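Local coordinates for protein paenibacillus xanthan lyase (Paenibacillus, PDB 6F2P) that cleaves the side chains of the polysaccharide xanthan by eliminative lysis, probably releasing the terminal mannose linked to glucuronate, at residues A[79-84]-A[139-144]; A[442-447]-A[504-509]; A[710-715]-A[729-734]; A[836-841]-A[863-868]; A[972-977]-A[993-998]. One frame throughout, in Å; residues are numbered along the deposited sequence.

Interaction 1 (A[79-84]-A[139-144])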
# COMPACT_ATOMS: atom_id res chain seq x y z
N ASP A 79 -23.73 -28.24 -24.42
CA ASP A 79 -22.76 -29.33 -24.53
C ASP A 79 -23.08 -30.20 -25.73
O ASP A 79 -22.18 -30.61 -26.46
CB ASP A 79 -22.71 -30.18 -23.26
CG ASP A 79 -22.04 -29.46 -22.10
OD1 ASP A 79 -21.29 -28.49 -22.35
OD2 ASP A 79 -22.25 -29.86 -20.94
N MET A 80 -24.37 -30.48 -25.92
CA MET A 80 -24.84 -31.31 -27.03
C MET A 80 -24.58 -30.60 -28.36
O MET A 80 -24.03 -31.19 -29.30
CB MET A 80 -26.33 -31.63 -26.87
CG MET A 80 -26.64 -32.45 -25.63
SD MET A 80 -28.39 -32.47 -25.16
CE MET A 80 -29.12 -33.32 -26.56
N ALA A 81 -24.97 -29.34 -28.42
CA ALA A 81 -24.71 -28.49 -29.58
C ALA A 81 -23.21 -28.46 -29.92
O ALA A 81 -22.83 -28.44 -31.09
CB ALA A 81 -25.25 -27.09 -29.34
N LEU A 82 -22.37 -28.46 -28.89
CA LEU A 82 -20.93 -28.42 -29.09
C LEU A 82 -20.44 -29.65 -29.83
O LEU A 82 -19.73 -29.54 -30.83
CB LEU A 82 -20.19 -28.28 -27.75
CG LEU A 82 -18.67 -28.07 -27.82
CD1 LEU A 82 -18.29 -26.84 -28.65
CD2 LEU A 82 -18.05 -27.96 -26.44
N ALA A 83 -20.81 -30.83 -29.35
CA ALA A 83 -20.41 -32.07 -30.02
C ALA A 83 -21.01 -32.11 -31.41
O ALA A 83 -20.37 -32.55 -32.36
CB ALA A 83 -20.83 -33.29 -29.22
N TYR A 84 -22.25 -31.65 -31.52
CA TYR A 84 -22.92 -31.61 -32.81
C TYR A 84 -22.10 -30.89 -33.87
O TYR A 84 -22.10 -31.29 -35.04
CB TYR A 84 -24.30 -30.95 -32.69
CG TYR A 84 -24.97 -30.82 -34.03
CD1 TYR A 84 -25.49 -31.94 -34.67
CD2 TYR A 84 -25.07 -29.59 -34.67
CE1 TYR A 84 -26.10 -31.84 -35.91
CE2 TYR A 84 -25.68 -29.48 -35.91
CZ TYR A 84 -26.19 -30.61 -36.52
OH TYR A 84 -26.80 -30.51 -37.75
N ALA A 139 -25.23 -19.64 -31.48
CA ALA A 139 -24.06 -19.39 -32.30
C ALA A 139 -23.67 -20.66 -33.07
O ALA A 139 -23.43 -20.62 -34.28
CB ALA A 139 -22.89 -18.89 -31.45
N LEU A 140 -23.64 -21.78 -32.37
CA LEU A 140 -23.27 -23.05 -32.98
C LEU A 140 -24.31 -23.54 -33.98
O LEU A 140 -23.97 -24.08 -35.03
CB LEU A 140 -23.06 -24.11 -31.89
CG LEU A 140 -21.97 -23.83 -30.86
CD1 LEU A 140 -22.00 -24.88 -29.77
CD2 LEU A 140 -20.60 -23.78 -31.53
N MET A 141 -25.58 -23.36 -33.64
CA MET A 141 -26.67 -24.01 -34.36
C MET A 141 -27.34 -23.10 -35.39
O MET A 141 -28.32 -23.50 -36.04
CB MET A 141 -27.72 -24.48 -33.35
CG MET A 141 -27.19 -25.46 -32.31
SD MET A 141 -26.77 -27.07 -33.01
CE MET A 141 -28.36 -27.53 -33.71
N TYR A 142 -26.79 -21.90 -35.55
CA TYR A 142 -27.37 -20.84 -36.37
C TYR A 142 -27.90 -21.28 -37.74
O TYR A 142 -29.06 -21.04 -38.08
CB TYR A 142 -26.34 -19.73 -36.55
CG TYR A 142 -26.92 -18.39 -36.90
CD1 TYR A 142 -27.44 -17.56 -35.91
CD2 TYR A 142 -26.95 -17.95 -38.21
CE1 TYR A 142 -27.97 -16.32 -36.22
CE2 TYR A 142 -27.49 -16.70 -38.54
CZ TYR A 142 -28.00 -15.90 -37.54
OH TYR A 142 -28.53 -14.66 -37.85
N THR A 143 -27.04 -21.92 -38.52
CA THR A 143 -27.38 -22.35 -39.87
C THR A 143 -28.45 -23.45 -39.91
O THR A 143 -29.02 -23.73 -40.97
CB THR A 143 -26.14 -22.85 -40.60
OG1 THR A 143 -25.57 -23.94 -39.86
CG2 THR A 143 -25.11 -21.75 -40.70
N GLU A 144 -28.71 -24.06 -38.76
CA GLU A 144 -29.69 -25.13 -38.68
C GLU A 144 -31.02 -24.62 -38.15
O GLU A 144 -31.95 -25.39 -37.94
CB GLU A 144 -29.18 -26.25 -37.77
CG GLU A 144 -27.82 -26.78 -38.17
CD GLU A 144 -27.88 -27.63 -39.42
OE1 GLU A 144 -28.98 -28.09 -39.79
OE2 GLU A 144 -26.81 -27.85 -40.03
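Ala81 and Leu140 form the close-packed half of this contact between helices 68-85 and 123-141. Leu140 CD1 lies against the backbone where Ala81 joins Leu82, 3.7 Å from Leu82 N, and reaches Ala81 CB with the same methyl. Beside it, Met141 CG packs 3.9 Å from Ala81 CB. The methionine then bends at both chi2 and chi3, which turns its sulfur toward the ring of Tyr84 and makes a Met-aromatic contact. SD is 4.5 Å from the ring centroid and 54° off the normal, an oblique approach that is closest at CD2. Both helices belong to the N-terminal alpha-helical domain of polysaccharide lyase family 8, where helices 4-18 and 28-46 pack against further sides of the pair. Packing loosens toward Glu144, in the 3-10 segment that follows the helix, where the residue is partly exposed. Its CG lies at the edge of the Tyr84 ring, and its CD is 3.5 Å from Tyr84 OH, with the carboxylate plane turned 89° from the ring. A leucine at Tyr84 has no ring or hydroxyl, which would probably cost the sulfur-aromatic contact and loosen the packing beside Glu144. Glu144 OE1 has its salt bridge with Lys98 of helix 95-111.

Interaction 2 (A[442-447]-A[504-509])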
# COMPACT_ATOMS: atom_id res chain seq x y z
N GLN A 442 -3.26 -19.72 19.70
CA GLN A 442 -3.27 -21.14 19.33
C GLN A 442 -4.67 -21.72 19.20
O GLN A 442 -5.49 -21.59 20.12
CB GLN A 442 -2.45 -21.96 20.31
CG GLN A 442 -2.60 -23.45 20.12
CD GLN A 442 -1.68 -24.25 21.01
OE1 GLN A 442 -1.28 -23.78 22.09
NE2 GLN A 442 -1.31 -25.45 20.57
N ASN A 443 -4.91 -22.37 18.06
CA ASN A 443 -6.17 -23.07 17.78
C ASN A 443 -7.40 -22.20 17.98
O ASN A 443 -8.34 -22.57 18.67
CB ASN A 443 -6.26 -24.34 18.63
CG ASN A 443 -7.36 -25.28 18.17
OD1 ASN A 443 -7.21 -25.97 17.16
ND2 ASN A 443 -8.46 -25.32 18.91
N THR A 444 -7.39 -21.02 17.37
CA THR A 444 -8.49 -20.09 17.52
C THR A 444 -8.99 -19.66 16.15
O THR A 444 -8.35 -19.92 15.13
CB THR A 444 -8.08 -18.83 18.32
OG1 THR A 444 -7.06 -18.12 17.61
CG2 THR A 444 -7.57 -19.23 19.69
N THR A 445 -10.14 -19.00 16.13
CA THR A 445 -10.70 -18.51 14.89
C THR A 445 -10.68 -16.99 14.90
O THR A 445 -10.29 -16.38 15.90
CB THR A 445 -12.15 -19.00 14.68
OG1 THR A 445 -13.00 -18.44 15.69
CG2 THR A 445 -12.22 -20.52 14.70
N GLN A 446 -11.11 -16.39 13.80
CA GLN A 446 -11.17 -14.94 13.73
C GLN A 446 -12.34 -14.55 12.87
O GLN A 446 -12.54 -15.10 11.78
CB GLN A 446 -9.86 -14.35 13.18
CG GLN A 446 -9.91 -12.84 13.00
CD GLN A 446 -8.64 -12.23 12.42
OE1 GLN A 446 -8.40 -11.03 12.54
NE2 GLN A 446 -7.81 -13.06 11.79
N THR A 447 -13.11 -13.59 13.37
CA THR A 447 -14.24 -13.01 12.65
C THR A 447 -13.86 -12.64 11.21
O THR A 447 -12.87 -11.95 10.97
CB THR A 447 -14.75 -11.78 13.39
OG1 THR A 447 -15.16 -12.17 14.71
CG2 THR A 447 -15.91 -11.13 12.66
N ASP A 504 -5.42 -12.64 26.14
CA ASP A 504 -6.51 -13.53 25.76
C ASP A 504 -6.46 -14.88 26.49
O ASP A 504 -7.32 -15.73 26.28
CB ASP A 504 -6.51 -13.78 24.24
CG ASP A 504 -6.60 -12.51 23.43
OD1 ASP A 504 -7.68 -11.88 23.42
OD2 ASP A 504 -5.60 -12.13 22.79
N GLY A 505 -5.44 -15.07 27.32
CA GLY A 505 -5.31 -16.30 28.07
C GLY A 505 -5.05 -17.55 27.24
O GLY A 505 -5.33 -18.67 27.68
N ILE A 506 -4.51 -17.37 26.04
CA ILE A 506 -4.21 -18.51 25.19
C ILE A 506 -2.78 -18.43 24.67
O ILE A 506 -2.32 -17.35 24.28
CB ILE A 506 -5.18 -18.58 24.00
CG1 ILE A 506 -6.61 -18.75 24.49
CG2 ILE A 506 -4.81 -19.69 23.04
CD1 ILE A 506 -7.62 -18.43 23.44
N ALA A 507 -2.09 -19.57 24.67
CA ALA A 507 -0.74 -19.66 24.14
C ALA A 507 -0.65 -19.03 22.75
O ALA A 507 -1.45 -19.34 21.85
CB ALA A 507 -0.29 -21.11 24.08
N THR A 508 0.32 -18.14 22.57
CA THR A 508 0.46 -17.39 21.34
C THR A 508 1.58 -18.00 20.48
O THR A 508 2.64 -18.36 20.98
CB THR A 508 0.71 -15.91 21.64
OG1 THR A 508 -0.38 -15.41 22.43
CG2 THR A 508 0.82 -15.08 20.37
N GLU A 509 1.33 -18.12 19.18
CA GLU A 509 2.27 -18.81 18.30
C GLU A 509 2.62 -17.99 17.06
O GLU A 509 1.82 -17.20 16.57
CB GLU A 509 1.68 -20.15 17.85
CG GLU A 509 1.33 -21.10 18.97
CD GLU A 509 0.72 -22.40 18.48
OE1 GLU A 509 0.78 -23.40 19.23
OE2 GLU A 509 0.18 -22.42 17.36
O HOH W 1 -2.66 -22.53 16.25
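A single direct hydrogen bond joins the two segments, from Gln442 N to Ala507 O at 2.8 Å. The N-H points well at its acceptor, with an angle of 158°, and the donor lies nearly along the C=O axis rather than off to one side of it.

A water supplies a second, indirect polar link. It accepts from Asn443 N and lies 3.1 Å from Glu509 OE2, so the backbone just beyond Gln442 is tied to strand 508-516.

Close polar approach without hydrogen bonding marks the meeting of Gln442 with Glu509. With CG anti to the backbone N (chi1 170°) and the chain extended beyond it, the glutamine runs obliquely across the end of the glutamate. Its NE2 comes to 3.2 Å from Glu509 OE1, but the angle is poor, and the amide and carboxylate planes are 39° apart. The charge on OE1 is met instead by a salt bridge with Arg434. On the other branch of the amide, Gln442 OE1 lies 3.5 Å from Ala507 CB.

Van der Waals contact is centred on Ile506. Its CG2 rests 3.5 Å from Gln442 O, while its CD1 makes an apolar contact with Thr444 CG2, tip to tip at 3.8 Å. With CG2 anti to the carbonyl carbon the threonine presents that methyl, while OG1 is hydrogen-bonded to Leu441 O.

All this lies in the super-sandwich domain, where the chain leaves edge strand 439-441. That strand pairs antiparallel with strand 508-516, Val440 bonding to Glu509 through the backbone, and Thr508 pairs on with strand 595-607.

Interaction 3 (A[710-715]-A[729-734])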
# COMPACT_ATOMS: atom_id res chain seq x y z
N LYS A 710 25.44 10.45 7.44
CA LYS A 710 26.60 10.33 6.56
C LYS A 710 26.69 11.54 5.64
O LYS A 710 25.67 12.12 5.25
CB LYS A 710 26.53 9.06 5.72
CG LYS A 710 27.85 8.71 5.09
CD LYS A 710 27.75 7.58 4.10
CE LYS A 710 28.91 6.62 4.29
NZ LYS A 710 28.78 5.87 5.59
N SER A 711 27.91 11.91 5.30
CA SER A 711 28.17 13.09 4.49
C SER A 711 27.99 12.78 3.01
O SER A 711 28.50 11.79 2.52
CB SER A 711 29.59 13.59 4.74
OG SER A 711 29.84 14.78 4.02
N ALA A 712 27.25 13.65 2.32
CA ALA A 712 27.15 13.56 0.87
C ALA A 712 27.70 14.83 0.22
O ALA A 712 27.79 15.87 0.85
CB ALA A 712 25.71 13.32 0.44
N THR A 713 28.05 14.72 -1.06
CA THR A 713 28.67 15.83 -1.77
C THR A 713 27.63 16.62 -2.55
O THR A 713 27.81 17.81 -2.81
CB THR A 713 29.74 15.32 -2.74
OG1 THR A 713 29.12 14.46 -3.72
CG2 THR A 713 30.79 14.54 -1.99
N GLY A 714 26.54 15.97 -2.92
CA GLY A 714 25.47 16.65 -3.61
C GLY A 714 24.36 15.71 -4.02
O GLY A 714 24.21 14.63 -3.46
N LEU A 715 23.59 16.13 -5.01
CA LEU A 715 22.43 15.37 -5.44
C LEU A 715 22.67 14.69 -6.78
O LEU A 715 23.33 15.24 -7.66
CB LEU A 715 21.22 16.30 -5.53
CG LEU A 715 19.89 15.62 -5.83
CD1 LEU A 715 19.57 14.62 -4.73
CD2 LEU A 715 18.79 16.64 -5.99
N PRO A 729 27.36 18.11 7.05
CA PRO A 729 28.08 16.86 7.31
C PRO A 729 27.18 15.61 7.30
O PRO A 729 27.70 14.49 7.27
CB PRO A 729 28.64 17.08 8.72
CG PRO A 729 27.61 17.94 9.37
CD PRO A 729 27.11 18.87 8.29
N THR A 730 25.86 15.80 7.32
CA THR A 730 24.94 14.67 7.21
C THR A 730 23.81 14.94 6.22
O THR A 730 23.37 16.08 6.05
CB THR A 730 24.34 14.27 8.57
OG1 THR A 730 23.69 15.41 9.17
CG2 THR A 730 25.41 13.78 9.51
N MET A 731 23.34 13.88 5.56
CA MET A 731 22.21 13.99 4.63
C MET A 731 20.92 14.30 5.37
O MET A 731 20.60 13.66 6.37
CB MET A 731 22.05 12.71 3.81
CG MET A 731 23.02 12.61 2.65
SD MET A 731 23.16 10.95 1.98
CE MET A 731 24.42 10.22 3.03
N LYS A 732 20.18 15.30 4.90
CA LYS A 732 18.90 15.65 5.48
C LYS A 732 17.89 15.94 4.39
O LYS A 732 18.20 16.67 3.46
CB LYS A 732 19.02 16.87 6.40
CG LYS A 732 19.78 16.61 7.69
CD LYS A 732 19.69 17.80 8.66
CE LYS A 732 20.26 17.42 10.03
NZ LYS A 732 20.28 18.55 11.00
N PHE A 733 16.71 15.35 4.49
CA PHE A 733 15.63 15.69 3.57
C PHE A 733 14.26 15.48 4.19
O PHE A 733 14.16 14.98 5.31
CB PHE A 733 15.75 14.92 2.25
CG PHE A 733 15.58 13.43 2.38
CD1 PHE A 733 16.65 12.63 2.78
CD2 PHE A 733 14.37 12.82 2.07
CE1 PHE A 733 16.50 11.25 2.88
CE2 PHE A 733 14.22 11.44 2.17
CZ PHE A 733 15.28 10.65 2.58
N LYS A 734 13.21 15.87 3.47
CA LYS A 734 11.84 15.61 3.90
C LYS A 734 11.02 15.14 2.71
O LYS A 734 11.37 15.43 1.57
CB LYS A 734 11.19 16.84 4.54
CG LYS A 734 11.01 18.01 3.59
CD LYS A 734 10.53 19.27 4.31
CE LYS A 734 10.41 20.42 3.32
NZ LYS A 734 9.99 21.70 3.95
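Lys710 O is the focus of the contact. It accepts the backbone N-H of Met731 at 2.9 Å, with the donor in the carbonyl plane but a bent N-H...O angle of 136°. The preceding residue adds to the grip, for Thr730 CA approaches Lys710 O at 3.3 Å in a CA-H...O contact. Alongside, Pro729 O faces the backbone of Ser711, 3.1 Å from its CA; Ser711 N is also close, but poorly angled for a hydrogen bond.

The side chain of Met731 closes over this backbone crossing. CG stands anti to the carbonyl carbon and packs 3.6 Å from Ala712 CB, with SD lying near the same methyl. A bend at chi3 (-86°) then brings CE back over Lys710, 3.6 Å from its CB. The sulfur arm thus spans from Ala712 to Lys710 and covers the carbonyl between its own backbone N and its terminal methyl.

One shell out, Phe749 touches both Ala712 and Met731 and so backs the apolar half. Gln726 NE2 binds Thr730 O, while Ala712 pairs through its backbone with Tyr727. A cis peptide bond precedes Pro729 and shapes the turn that leads into the contact.

In the wider beta-sandwich, segment 710-715 carries the chain from strand 703-708 of one sheet to strand 714-718, an outermost strand of the other. Strand 731-736 lies between strands 703-708 and 722-726 in the first sheet, and Phe749 belongs to strand 744-750, the neighbour of strand 714-718 in the second.

Interaction 4 (A[836-841]-A[863-868])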
# COMPACT_ATOMS: atom_id res chain seq x y z
N LEU A 836 -7.78 27.45 19.36
CA LEU A 836 -6.69 26.79 18.66
C LEU A 836 -5.97 25.79 19.57
O LEU A 836 -5.70 26.08 20.74
CB LEU A 836 -5.68 27.81 18.14
CG LEU A 836 -4.38 27.24 17.57
CD1 LEU A 836 -4.62 26.61 16.20
CD2 LEU A 836 -3.32 28.31 17.50
N SER A 837 -5.68 24.62 19.02
CA SER A 837 -4.83 23.66 19.70
C SER A 837 -3.76 23.20 18.72
O SER A 837 -3.97 23.21 17.51
CB SER A 837 -5.63 22.46 20.23
OG SER A 837 -6.20 21.69 19.18
N ILE A 838 -2.60 22.82 19.25
CA ILE A 838 -1.54 22.27 18.42
C ILE A 838 -1.13 20.96 19.05
O ILE A 838 -0.80 20.91 20.23
CB ILE A 838 -0.32 23.20 18.32
CG1 ILE A 838 -0.70 24.51 17.64
CG2 ILE A 838 0.81 22.53 17.57
CD1 ILE A 838 0.37 25.58 17.73
N ASN A 839 -1.17 19.89 18.26
CA ASN A 839 -0.78 18.57 18.74
C ASN A 839 -1.49 18.13 20.02
O ASN A 839 -0.92 17.39 20.83
CB ASN A 839 0.74 18.50 18.91
CG ASN A 839 1.47 18.31 17.60
OD1 ASN A 839 0.95 18.65 16.53
ND2 ASN A 839 2.66 17.74 17.66
N GLY A 840 -2.73 18.58 20.20
CA GLY A 840 -3.53 18.19 21.35
C GLY A 840 -3.46 19.14 22.53
O GLY A 840 -4.14 18.94 23.54
N THR A 841 -2.62 20.16 22.41
CA THR A 841 -2.45 21.17 23.45
C THR A 841 -3.13 22.46 23.01
O THR A 841 -2.78 23.01 21.96
CB THR A 841 -0.95 21.47 23.67
OG1 THR A 841 -0.25 20.27 24.00
CG2 THR A 841 -0.75 22.52 24.76
N GLY A 863 -1.87 32.78 20.31
CA GLY A 863 -1.01 32.51 21.44
C GLY A 863 0.32 31.92 21.03
O GLY A 863 0.61 31.78 19.84
N SER A 864 1.12 31.54 22.01
CA SER A 864 2.48 31.08 21.75
C SER A 864 2.63 29.57 21.96
O SER A 864 1.94 28.97 22.78
CB SER A 864 3.45 31.84 22.64
OG SER A 864 4.78 31.56 22.28
N TYR A 865 3.55 28.96 21.20
CA TYR A 865 3.77 27.52 21.24
C TYR A 865 5.22 27.20 20.92
O TYR A 865 5.84 27.84 20.07
CB TYR A 865 2.87 26.81 20.24
CG TYR A 865 2.85 25.30 20.36
CD1 TYR A 865 1.93 24.66 21.19
CD2 TYR A 865 3.73 24.51 19.64
CE1 TYR A 865 1.90 23.28 21.30
CE2 TYR A 865 3.71 23.13 19.74
CZ TYR A 865 2.79 22.52 20.58
OH TYR A 865 2.75 21.14 20.69
N SER A 866 5.75 26.19 21.59
CA SER A 866 7.14 25.81 21.37
C SER A 866 7.26 24.57 20.49
O SER A 866 6.82 23.48 20.85
CB SER A 866 7.85 25.60 22.71
OG SER A 866 9.23 25.37 22.49
N PHE A 867 7.86 24.76 19.31
CA PHE A 867 8.07 23.68 18.36
C PHE A 867 9.52 23.24 18.49
O PHE A 867 10.42 23.89 17.96
CB PHE A 867 7.78 24.14 16.94
CG PHE A 867 6.43 24.79 16.78
CD1 PHE A 867 6.23 26.12 17.12
CD2 PHE A 867 5.35 24.06 16.28
CE1 PHE A 867 4.98 26.72 16.97
CE2 PHE A 867 4.10 24.65 16.12
CZ PHE A 867 3.92 25.98 16.47
N THR A 868 9.72 22.13 19.19
CA THR A 868 11.06 21.69 19.60
C THR A 868 11.85 21.15 18.42
O THR A 868 13.07 21.31 18.35
CB THR A 868 10.97 20.59 20.68
OG1 THR A 868 10.30 19.45 20.14
CG2 THR A 868 10.20 21.10 21.89
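This is an aliphatic-on-aromatic contact between the two facing sheets of a beta-sandwich, with the end of a beta-hairpin on one side and strand 857-867 on the other. The hairpin joins strands 832-838 and 841-848 through a type I' turn from Ile838 to Thr841. Backbone bonds run both ways across it, Ile838 N to Thr841 O and Thr841 N to Ile838 O, and Asn839 and Gly840 at its corners both have positive phi, as such turns require. Asn839 OD1 accepts from Leu874 N, which fastens the turn to the adjoining strand 871-882.

Ile838 carries most of the packing from the hairpin. Its CG2 lies over one face of the Tyr865 ring, 3.8 Å from the centroid and 20° off the normal, in a CH-pi contact displaced toward the rim. The other branch, ending in CD1, covers the root of the ring at 3.6 Å from Tyr865 CG and also reaches Phe867 CZ at 3.8 Å. Tyr865 points its ring across the interface because CG is anti to its backbone N (chi1 -170°). Thr841 CB stands at the edge of the same ring, near CE1, and Val843 of the hairpin's second strand touches it too. Tyr865 is itself steadied from within its strand: its CD2 sits 3.4 Å above the plane of the Phe867 ring, over the centre.

Interaction 5 (A[972-977]-A[993-998])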
# COMPACT_ATOMS: atom_id res chain seq x y z
N THR A 972 28.93 55.56 44.05
CA THR A 972 29.31 56.97 44.10
C THR A 972 30.76 57.10 43.66
O THR A 972 31.18 58.15 43.16
CB THR A 972 29.14 57.58 45.51
OG1 THR A 972 29.48 56.60 46.50
CG2 THR A 972 27.70 58.04 45.73
N ASN A 973 31.52 56.04 43.86
CA ASN A 973 32.91 56.01 43.43
C ASN A 973 33.03 55.60 41.97
O ASN A 973 34.13 55.32 41.49
CB ASN A 973 33.70 55.05 44.31
CG ASN A 973 33.07 53.67 44.35
OD1 ASN A 973 33.28 52.86 43.45
ND2 ASN A 973 32.29 53.41 45.38
N ARG A 974 31.90 55.56 41.27
CA ARG A 974 31.89 55.19 39.86
C ARG A 974 32.23 56.37 38.95
O ARG A 974 31.96 57.53 39.28
CB ARG A 974 30.53 54.62 39.46
CG ARG A 974 30.46 53.11 39.46
CD ARG A 974 30.52 52.56 40.87
NE ARG A 974 30.26 51.13 40.90
CZ ARG A 974 30.47 50.35 41.96
NH1 ARG A 974 30.94 50.88 43.08
NH2 ARG A 974 30.21 49.06 41.90
N ALA A 975 32.81 56.06 37.79
CA ALA A 975 33.01 57.04 36.74
C ALA A 975 31.66 57.51 36.19
O ALA A 975 30.70 56.74 36.13
CB ALA A 975 33.87 56.46 35.62
N THR A 976 31.60 58.78 35.79
CA THR A 976 30.37 59.37 35.27
C THR A 976 30.39 59.42 33.75
O THR A 976 29.39 59.75 33.11
CB THR A 976 30.16 60.80 35.81
OG1 THR A 976 31.27 61.63 35.44
CG2 THR A 976 30.05 60.79 37.32
N ASN A 977 31.55 59.10 33.18
CA ASN A 977 31.77 59.25 31.75
C ASN A 977 32.36 58.00 31.11
O ASN A 977 33.35 58.07 30.38
CB ASN A 977 32.67 60.46 31.48
CG ASN A 977 34.01 60.37 32.19
OD1 ASN A 977 34.14 59.70 33.21
ND2 ASN A 977 35.02 61.04 31.64
N VAL A 993 28.29 56.53 29.45
CA VAL A 993 27.29 56.19 30.46
C VAL A 993 27.73 56.62 31.87
O VAL A 993 28.92 56.54 32.21
CB VAL A 993 26.91 54.68 30.44
CG1 VAL A 993 26.17 54.35 29.16
CG2 VAL A 993 28.14 53.81 30.58
N ASN A 994 26.78 57.09 32.67
CA ASN A 994 27.05 57.53 34.04
C ASN A 994 26.77 56.42 35.05
O ASN A 994 25.63 56.22 35.48
CB ASN A 994 26.23 58.77 34.36
CG ASN A 994 26.51 59.31 35.75
OD1 ASN A 994 27.45 58.88 36.41
ND2 ASN A 994 25.70 60.26 36.19
N GLN A 995 27.83 55.71 35.43
CA GLN A 995 27.71 54.49 36.23
C GLN A 995 27.55 54.71 37.73
O GLN A 995 27.51 53.74 38.50
CB GLN A 995 28.88 53.54 35.97
CG GLN A 995 28.73 52.74 34.70
CD GLN A 995 29.87 51.78 34.48
OE1 GLN A 995 30.86 51.81 35.21
NE2 GLN A 995 29.74 50.91 33.49
N GLN A 996 27.48 55.95 38.18
CA GLN A 996 27.14 56.19 39.57
C GLN A 996 25.63 56.45 39.69
O GLN A 996 25.18 57.32 40.42
CB GLN A 996 27.97 57.32 40.18
CG GLN A 996 27.87 58.66 39.48
CD GLN A 996 28.62 59.76 40.21
OE1 GLN A 996 29.80 59.61 40.53
NE2 GLN A 996 27.93 60.86 40.49
N GLY A 997 24.87 55.65 38.96
CA GLY A 997 23.42 55.77 38.90
C GLY A 997 22.83 54.74 37.95
O GLY A 997 23.54 54.17 37.12
N ASN A 998 21.53 54.50 38.09
CA ASN A 998 20.81 53.53 37.26
C ASN A 998 21.43 52.13 37.25
O ASN A 998 21.54 51.49 36.20
CB ASN A 998 20.65 54.06 35.83
CG ASN A 998 19.94 55.40 35.78
OD1 ASN A 998 20.46 56.37 35.22
ND2 ASN A 998 18.74 55.46 36.37
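Gln996 has the largest buried surface here, followed by Thr976 and Arg974. Gln996 points its CB at the opposite loop, 3.8 Å from Arg974 CB, and its CG takes the crowded position between backbone N and carbonyl carbon. From there the chain runs extended beside Thr976, pointing the same way, so that CD lies 3.4 Å from Thr976 CG2. An alanine at Gln996 would probably lose the packing along Thr976 CG2 and weaken the hold between the two loops.

Thr976 is also flanked by Asn994, whose OD1 sits 3.2 Å from Thr976 CA; Thr976 OG1 turns instead to Asn1026. Arg974 meets the other loop with its aliphatic part, CG lying 3.2 Å from Gln995 O. A bend at chi2 (70°) leads its guanidinium away, to weak bonds with Asn973 and Ala969. Between these side chains, Gln995 N donates to Ala975 O at 3.1 Å in the carbonyl plane, a single, bent backbone bond between the loops.

The two loops flank the hairpin of strands 978-984 and 987-993 in the golvesin C-terminal-like domain. Val993 pairs with Val978 at the hairpin's base, and Trp968, just after strand 960-967, packs on Val993 and Gln995.

How the interactions relate
Interaction 1 is the buried, all-helical member of the set: its apolar and sulfur-aromatic packing joins two helices of the N-terminal alpha-helical domain. The other four belong to beta domains. Interaction 2, a surface contact, has more polar chemistry, with a backbone bond, a bridging water and a carboxylate. Interactions 3 and 4 are partly buried and about 30 Å apart between centres, in successive sandwiches; the first joins a crossover segment to a strand by its backbone, whereas the second packs facing sheets mainly through side chains. Interaction 5, about 121 Å from interaction 1 between centres, links two loops. No two touch or share a helix or strand, and they follow one another along the chain.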